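Local coordinates for TIGR00725 family protein (PDB 1RCU) that is of unknown function but belongs to the SLOG superfamily of Rossmann-like proteins, whose members probably bind nucleotides or related ligands, at residues A[139-150]-A[169-180]. Sequence-based numbering, arbitrary orientation.
Sequences YALGKPVILLRG and DNRRIVEIHQAW
Asp-169 OD2 is gripped from opposite faces of its carboxylate: the phenol of Tyr-139 donates through OH at 2.5 Å, and the backbone N of Arg-171 closes an Asx turn. Aspartate suits this place because its short side chain can serve its own turn and still take the tyrosine hydroxyl. With CG anti to the backbone N (chi1 170°), the Tyr-139 side chain reaches out from the last turn of helix 129-140 and lays its ring against residues 169-174, where Ile-173 CB sits over one face and Val-174 O lies at the edge. Gly-142 closes the helix in a Schellman motif, at a positive phi where a CB would strike the preceding carbonyl O; the chain then enters strand 145-148, which pairs in parallel with 176-179, Leu-147 N bonding His-177 O at 2.8 Å. On one sheet face Ile-176 CG2 meets Leu-147 CG at 3.7 Å; on the other, small Ala-179 accommodates Ile-146. Arg-149 directs NE to Gln-178 OE1 at 2.6 Å and pairs through NH1 with Asp-156 in a salt bridge, while its CB lies 3.3 Å above the six-membered ring of Trp-180. An alanine here would keep that CB but is likely to leave Gln-178 OE1 and Asp-156 without their guanidinium partner. With helix 153-157 between them, the strands form a beta-alpha-beta unit at one sheet edge within this chain; 121-125 flanks 145-148 on its other side, and helix 182-190 packs over Ile-146, His-177 and Ala-179.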
ATOM      1  N   TYR A 139      16.094  -0.935   9.952  1.00 20.21           N
ATOM      2  CA  TYR A 139      16.293  -0.983  11.391  1.00 20.66           C
ATOM      3  C   TYR A 139      14.984  -1.102  12.179  1.00 21.98           C
ATOM      4  O   TYR A 139      14.899  -1.834  13.166  1.00 21.00           O
ATOM      5  CB  TYR A 139      17.073   0.255  11.823  1.00 20.16           C
ATOM      6  CG  TYR A 139      17.139   0.465  13.314  1.00 20.88           C
ATOM      7  CD1 TYR A 139      16.172   1.232  13.984  1.00 19.71           C
ATOM      8  CD2 TYR A 139      18.164  -0.100  14.059  1.00 22.19           C
ATOM      9  CE1 TYR A 139      16.225   1.420  15.344  1.00 18.97           C
ATOM     10  CE2 TYR A 139      18.237   0.097  15.433  1.00 23.16           C
ATOM     11  CZ  TYR A 139      17.261   0.857  16.065  1.00 21.52           C
ATOM     12  OH  TYR A 139      17.353   1.064  17.422  1.00 23.17           O
ATOM     13  N   ALA A 140      13.959  -0.381  11.741  1.00 21.78           N
ATOM     14  CA  ALA A 140      12.674  -0.427  12.418  1.00 20.38           C
ATOM     15  C   ALA A 140      12.044  -1.805  12.278  1.00 22.32           C
ATOM     16  O   ALA A 140      11.230  -2.196  13.105  1.00 24.56           O
ATOM     17  CB  ALA A 140      11.760   0.616  11.844  1.00 21.38           C
ATOM     18  N   LEU A 141      12.432  -2.537  11.233  1.00 22.13           N
ATOM     19  CA  LEU A 141      11.903  -3.875  10.956  1.00 22.44           C
ATOM     20  C   LEU A 141      12.766  -5.018  11.542  1.00 22.85           C
ATOM     21  O   LEU A 141      12.435  -6.190  11.397  1.00 24.88           O
ATOM     22  CB  LEU A 141      11.751  -4.075   9.432  1.00 22.65           C
ATOM     23  CG  LEU A 141      10.812  -3.160   8.620  1.00 25.11           C
ATOM     24  CD1 LEU A 141      10.783  -3.608   7.140  1.00 24.36           C
ATOM     25  CD2 LEU A 141       9.403  -3.212   9.204  1.00 24.36           C
ATOM     26  N   GLY A 142      13.875  -4.675  12.184  1.00 21.66           N
ATOM     27  CA  GLY A 142      14.729  -5.697  12.760  1.00 21.78           C
ATOM     28  C   GLY A 142      15.690  -6.369  11.785  1.00 22.91           C
ATOM     29  O   GLY A 142      16.166  -7.486  12.021  1.00 21.52           O
ATOM     30  N   LYS A 143      15.995  -5.686  10.691  1.00 22.46           N
ATOM     31  CA  LYS A 143      16.893  -6.231   9.686  1.00 22.42           C
ATOM     32  C   LYS A 143      18.283  -5.678   9.888  1.00 22.34           C
ATOM     33  O   LYS A 143      18.478  -4.467   9.901  1.00 23.78           O
ATOM     34  CB  LYS A 143      16.423  -5.838   8.285  1.00 22.76           C
ATOM     35  CG  LYS A 143      14.958  -6.136   8.016  1.00 20.24           C
ATOM     36  CD  LYS A 143      14.712  -7.625   8.028  1.00 20.05           C
ATOM     37  CE  LYS A 143      13.369  -7.966   7.411  1.00 19.79           C
ATOM     38  NZ  LYS A 143      13.192  -9.437   7.366  1.00 22.26           N
ATOM     39  N   PRO A 144      19.274  -6.554  10.077  1.00 21.25           N
ATOM     40  CA  PRO A 144      20.629  -6.038  10.261  1.00 20.78           C
ATOM     41  C   PRO A 144      21.065  -5.322   8.997  1.00 21.06           C
ATOM     42  O   PRO A 144      20.790  -5.764   7.879  1.00 22.33           O
ATOM     43  CB  PRO A 144      21.451  -7.294  10.543  1.00 20.01           C
ATOM     44  CG  PRO A 144      20.658  -8.372   9.857  1.00 22.54           C
ATOM     45  CD  PRO A 144      19.241  -8.015  10.206  1.00 18.99           C
ATOM     46  N   VAL A 145      21.742  -4.204   9.202  1.00 21.11           N
ATOM     47  CA  VAL A 145      22.236  -3.366   8.135  1.00 19.95           C
ATOM     48  C   VAL A 145      23.760  -3.325   8.196  1.00 21.08           C
ATOM     49  O   VAL A 145      24.360  -3.237   9.279  1.00 19.59           O
ATOM     50  CB  VAL A 145      21.714  -1.890   8.276  1.00 19.41           C
ATOM     51  CG1 VAL A 145      22.347  -1.009   7.200  1.00 17.36           C
ATOM     52  CG2 VAL A 145      20.183  -1.846   8.178  1.00 17.38           C
ATOM     53  N   ILE A 146      24.380  -3.407   7.026  1.00 21.29           N
ATOM     54  CA  ILE A 146      25.819  -3.310   6.931  1.00 21.29           C
ATOM     55  C   ILE A 146      26.099  -2.113   6.034  1.00 21.25           C
ATOM     56  O   ILE A 146      25.742  -2.117   4.858  1.00 21.12           O
ATOM     57  CB  ILE A 146      26.441  -4.567   6.315  1.00 22.81           C
ATOM     58  CG1 ILE A 146      26.117  -5.777   7.199  1.00 20.76           C
ATOM     59  CG2 ILE A 146      27.972  -4.369   6.157  1.00 21.95           C
ATOM     60  CD1 ILE A 146      26.491  -7.105   6.576  1.00 20.66           C
ATOM     61  N   LEU A 147      26.709  -1.076   6.600  1.00 20.82           N
ATOM     62  CA  LEU A 147      27.029   0.126   5.836  1.00 20.50           C
ATOM     63  C   LEU A 147      28.384  -0.114   5.206  1.00 21.83           C
ATOM     64  O   LEU A 147      29.332  -0.522   5.892  1.00 21.05           O
ATOM     65  CB  LEU A 147      27.121   1.365   6.753  1.00 20.85           C
ATOM     66  CG  LEU A 147      26.004   1.702   7.760  1.00 22.09           C
ATOM     67  CD1 LEU A 147      26.394   2.913   8.610  1.00 19.03           C
ATOM     68  CD2 LEU A 147      24.693   1.986   7.024  1.00 23.01           C
ATOM     69  N   LEU A 148      28.484   0.106   3.902  1.00 22.12           N
ATOM     70  CA  LEU A 148      29.761  -0.073   3.225  1.00 22.70           C
ATOM     71  C   LEU A 148      30.358   1.332   3.213  1.00 22.49           C
ATOM     72  O   LEU A 148      30.068   2.137   2.334  1.00 21.65           O
ATOM     73  CB  LEU A 148      29.540  -0.605   1.805  1.00 24.32           C
ATOM     74  CG  LEU A 148      30.770  -1.200   1.120  1.00 28.11           C
ATOM     75  CD1 LEU A 148      31.437  -2.271   2.002  1.00 28.74           C
ATOM     76  CD2 LEU A 148      30.348  -1.798  -0.200  1.00 28.63           C
ATOM     77  N   ARG A 149      31.162   1.621   4.226  1.00 22.16           N
ATOM     78  CA  ARG A 149      31.783   2.930   4.404  1.00 24.76           C
ATOM     79  C   ARG A 149      32.724   3.377   3.298  1.00 24.20           C
ATOM     80  O   ARG A 149      33.250   2.568   2.539  1.00 23.81           O
ATOM     81  CB  ARG A 149      32.518   2.945   5.743  1.00 24.95           C
ATOM     82  CG  ARG A 149      31.652   2.419   6.850  1.00 26.65           C
ATOM     83  CD  ARG A 149      30.485   3.333   7.114  1.00 27.54           C
ATOM     84  NE  ARG A 149      30.809   4.153   8.269  1.00 35.20           N
ATOM     85  CZ  ARG A 149      31.496   5.283   8.213  1.00 33.79           C
ATOM     86  NH1 ARG A 149      31.923   5.757   7.055  1.00 31.48           N
ATOM     87  NH2 ARG A 149      31.789   5.897   9.333  1.00 35.54           N
ATOM     88  N   GLY A 150      32.935   4.686   3.229  1.00 24.01           N
ATOM     89  CA  GLY A 150      33.818   5.235   2.225  1.00 23.28           C
ATOM     90  C   GLY A 150      33.090   5.468   0.923  1.00 24.08           C
ATOM     91  O   GLY A 150      33.616   6.120   0.032  1.00 25.74           O
ATOM     92  N   ASP A 169      18.035   4.245  17.234  1.00 28.41           N
ATOM     93  CA  ASP A 169      17.018   4.754  18.180  1.00 30.42           C
ATOM     94  C   ASP A 169      17.125   4.031  19.524  1.00 31.38           C
ATOM     95  O   ASP A 169      17.670   2.927  19.605  1.00 31.28           O
ATOM     96  CB  ASP A 169      15.583   4.698  17.608  1.00 30.03           C
ATOM     97  CG  ASP A 169      14.838   3.398  17.908  1.00 30.22           C
ATOM     98  OD1 ASP A 169      13.610   3.369  17.655  1.00 29.51           O
ATOM     99  OD2 ASP A 169      15.445   2.408  18.357  1.00 30.68           O
ATOM    100  N   ASN A 170      16.609   4.650  20.580  1.00 31.18           N
ATOM    101  CA  ASN A 170      16.737   4.080  21.921  1.00 32.39           C
ATOM    102  C   ASN A 170      16.086   2.744  22.270  1.00 32.12           C
ATOM    103  O   ASN A 170      16.093   2.343  23.429  1.00 32.96           O
ATOM    104  CB  ASN A 170      16.340   5.141  22.948  1.00 32.48           C
ATOM    105  CG  ASN A 170      17.262   6.340  22.911  1.00 33.04           C
ATOM    106  OD1 ASN A 170      16.815   7.482  22.838  1.00 33.36           O
ATOM    107  ND2 ASN A 170      18.560   6.085  22.946  1.00 32.58           N
ATOM    108  N   ARG A 171      15.546   2.051  21.279  1.00 31.53           N
ATOM    109  CA  ARG A 171      14.936   0.760  21.528  1.00 31.71           C
ATOM    110  C   ARG A 171      15.937  -0.288  21.067  1.00 30.94           C
ATOM    111  O   ARG A 171      15.719  -1.491  21.219  1.00 29.78           O
ATOM    112  CB  ARG A 171      13.618   0.638  20.756  1.00 33.90           C
ATOM    113  CG  ARG A 171      12.592   1.700  21.122  1.00 38.05           C
ATOM    114  CD  ARG A 171      11.165   1.189  20.937  1.00 43.01           C
ATOM    115  NE  ARG A 171      10.187   2.281  20.858  1.00 46.35           N
ATOM    116  CZ  ARG A 171      10.028   3.063  19.790  1.00 45.35           C
ATOM    117  NH1 ARG A 171      10.777   2.879  18.704  1.00 44.30           N
ATOM    118  NH2 ARG A 171       9.125   4.033  19.810  1.00 44.87           N
ATOM    119  N   ARG A 172      17.037   0.205  20.504  1.00 30.23           N
ATOM    120  CA  ARG A 172      18.119  -0.618  19.986  1.00 31.66           C
ATOM    121  C   ARG A 172      17.628  -1.877  19.289  1.00 31.31           C
ATOM    122  O   ARG A 172      18.092  -2.974  19.570  1.00 32.49           O
ATOM    123  CB  ARG A 172      19.067  -1.008  21.117  1.00 35.72           C
ATOM    124  CG  ARG A 172      19.780   0.153  21.765  1.00 39.48           C
ATOM    125  CD  ARG A 172      19.305   0.356  23.187  1.00 47.41           C
ATOM    126  NE  ARG A 172      19.836   1.592  23.759  1.00 52.42           N
ATOM    127  CZ  ARG A 172      21.128   1.807  23.998  1.00 53.37           C
ATOM    128  NH1 ARG A 172      22.023   0.864  23.719  1.00 52.48           N
ATOM    129  NH2 ARG A 172      21.525   2.971  24.502  1.00 52.90           N
ATOM    130  N   ILE A 173      16.691  -1.706  18.370  1.00 29.76           N
ATOM    131  CA  ILE A 173      16.099  -2.821  17.654  1.00 28.04           C
ATOM    132  C   ILE A 173      17.100  -3.820  17.071  1.00 27.01           C
ATOM    133  O   ILE A 173      16.985  -5.012  17.331  1.00 27.41           O
ATOM    134  CB  ILE A 173      15.170  -2.281  16.564  1.00 27.99           C
ATOM    135  CG1 ILE A 173      14.194  -1.294  17.211  1.00 28.90           C
ATOM    136  CG2 ILE A 173      14.414  -3.416  15.902  1.00 27.04           C
ATOM    137  CD1 ILE A 173      13.313  -0.518  16.230  1.00 28.65           C
ATOM    138  N   VAL A 174      18.067  -3.351  16.287  1.00 24.97           N
ATOM    139  CA  VAL A 174      19.064  -4.247  15.702  1.00 24.02           C
ATOM    140  C   VAL A 174      20.344  -3.463  15.418  1.00 25.04           C
ATOM    141  O   VAL A 174      20.306  -2.247  15.240  1.00 25.86           O
ATOM    142  CB  VAL A 174      18.538  -4.925  14.406  1.00 23.47           C
ATOM    143  CG1 VAL A 174      18.174  -3.874  13.369  1.00 23.01           C
ATOM    144  CG2 VAL A 174      19.578  -5.884  13.852  1.00 21.49           C
ATOM    145  N   GLU A 175      21.482  -4.146  15.392  1.00 25.42           N
ATOM    146  CA  GLU A 175      22.756  -3.462  15.193  1.00 26.69           C
ATOM    147  C   GLU A 175      23.040  -3.009  13.760  1.00 27.06           C
ATOM    148  O   GLU A 175      22.755  -3.715  12.792  1.00 26.42           O
ATOM    149  CB  GLU A 175      23.914  -4.347  15.671  1.00 28.25           C
ATOM    150  CG  GLU A 175      25.257  -3.619  15.664  1.00 31.24           C
ATOM    151  CD  GLU A 175      26.456  -4.509  15.991  1.00 32.79           C
ATOM    152  OE1 GLU A 175      26.282  -5.507  16.715  1.00 32.10           O
ATOM    153  OE2 GLU A 175      27.581  -4.193  15.540  1.00 33.72           O
ATOM    154  N   ILE A 176      23.601  -1.815  13.633  1.00 25.70           N
ATOM    155  CA  ILE A 176      23.968  -1.303  12.329  1.00 25.26           C
ATOM    156  C   ILE A 176      25.460  -1.565  12.180  1.00 26.63           C
ATOM    157  O   ILE A 176      26.278  -0.888  12.794  1.00 28.55           O
ATOM    158  CB  ILE A 176      23.745   0.205  12.227  1.00 25.13           C
ATOM    159  CG1 ILE A 176      22.280   0.550  12.498  1.00 24.74           C
ATOM    160  CG2 ILE A 176      24.171   0.690  10.850  1.00 23.89           C
ATOM    161  CD1 ILE A 176      21.302  -0.065  11.521  1.00 23.04           C
ATOM    162  N   HIS A 177      25.819  -2.558  11.378  1.00 26.74           N
ATOM    163  CA  HIS A 177      27.227  -2.869  11.177  1.00 24.16           C
ATOM    164  C   HIS A 177      27.889  -1.922  10.169  1.00 23.88           C
ATOM    165  O   HIS A 177      27.225  -1.287   9.333  1.00 22.56           O
ATOM    166  CB  HIS A 177      27.380  -4.317  10.697  1.00 24.30           C
ATOM    167  CG  HIS A 177      26.763  -5.323  11.618  1.00 24.46           C
ATOM    168  ND1 HIS A 177      25.402  -5.518  11.705  1.00 24.82           N
ATOM    169  CD2 HIS A 177      27.323  -6.167  12.516  1.00 23.39           C
ATOM    170  CE1 HIS A 177      25.151  -6.439  12.620  1.00 25.41           C
ATOM    171  NE2 HIS A 177      26.301  -6.848  13.124  1.00 24.10           N
ATOM    172  N   GLN A 178      29.212  -1.842  10.255  1.00 24.46           N
ATOM    173  CA  GLN A 178      30.024  -1.017   9.366  1.00 23.67           C
ATOM    174  C   GLN A 178      31.150  -1.882   8.796  1.00 24.24           C
ATOM    175  O   GLN A 178      31.734  -2.709   9.503  1.00 24.66           O
ATOM    176  CB  GLN A 178      30.638   0.157  10.132  1.00 23.67           C
ATOM    177  CG  GLN A 178      29.622   1.161  10.593  1.00 24.88           C
ATOM    178  CD  GLN A 178      30.251   2.361  11.280  1.00 25.86           C
ATOM    179  OE1 GLN A 178      31.030   3.107  10.673  1.00 27.03           O
ATOM    180  NE2 GLN A 178      29.900   2.570  12.543  1.00 22.84           N
ATOM    181  N   ALA A 179      31.440  -1.697   7.512  1.00 24.38           N
ATOM    182  CA  ALA A 179      32.506  -2.420   6.825  1.00 25.52           C
ATOM    183  C   ALA A 179      33.159  -1.451   5.853  1.00 26.27           C
ATOM    184  O   ALA A 179      32.490  -0.596   5.283  1.00 27.15           O
ATOM    185  CB  ALA A 179      31.925  -3.630   6.067  1.00 25.17           C
ATOM    186  N   TRP A 180      34.466  -1.571   5.666  1.00 28.09           N
ATOM    187  CA  TRP A 180      35.161  -0.673   4.751  1.00 28.86           C
ATOM    188  C   TRP A 180      35.613  -1.389   3.503  1.00 29.19           C
ATOM    189  O   TRP A 180      36.363  -0.844   2.705  1.00 31.22           O
ATOM    190  CB  TRP A 180      36.373  -0.046   5.433  1.00 28.10           C
ATOM    191  CG  TRP A 180      35.983   0.866   6.532  1.00 29.82           C
ATOM    192  CD1 TRP A 180      35.632   0.522   7.813  1.00 29.41           C
ATOM    193  CD2 TRP A 180      35.841   2.280   6.443  1.00 29.31           C
ATOM    194  NE1 TRP A 180      35.276   1.648   8.526  1.00 31.66           N
ATOM    195  CE2 TRP A 180      35.398   2.739   7.703  1.00 30.34           C
ATOM    196  CE3 TRP A 180      36.038   3.210   5.413  1.00 33.34           C
ATOM    197  CZ2 TRP A 180      35.157   4.088   7.960  1.00 33.19           C
ATOM    198  CZ3 TRP A 180      35.795   4.566   5.668  1.00 34.20           C
ATOM    199  CH2 TRP A 180      35.359   4.988   6.930  1.00 33.85           C
TER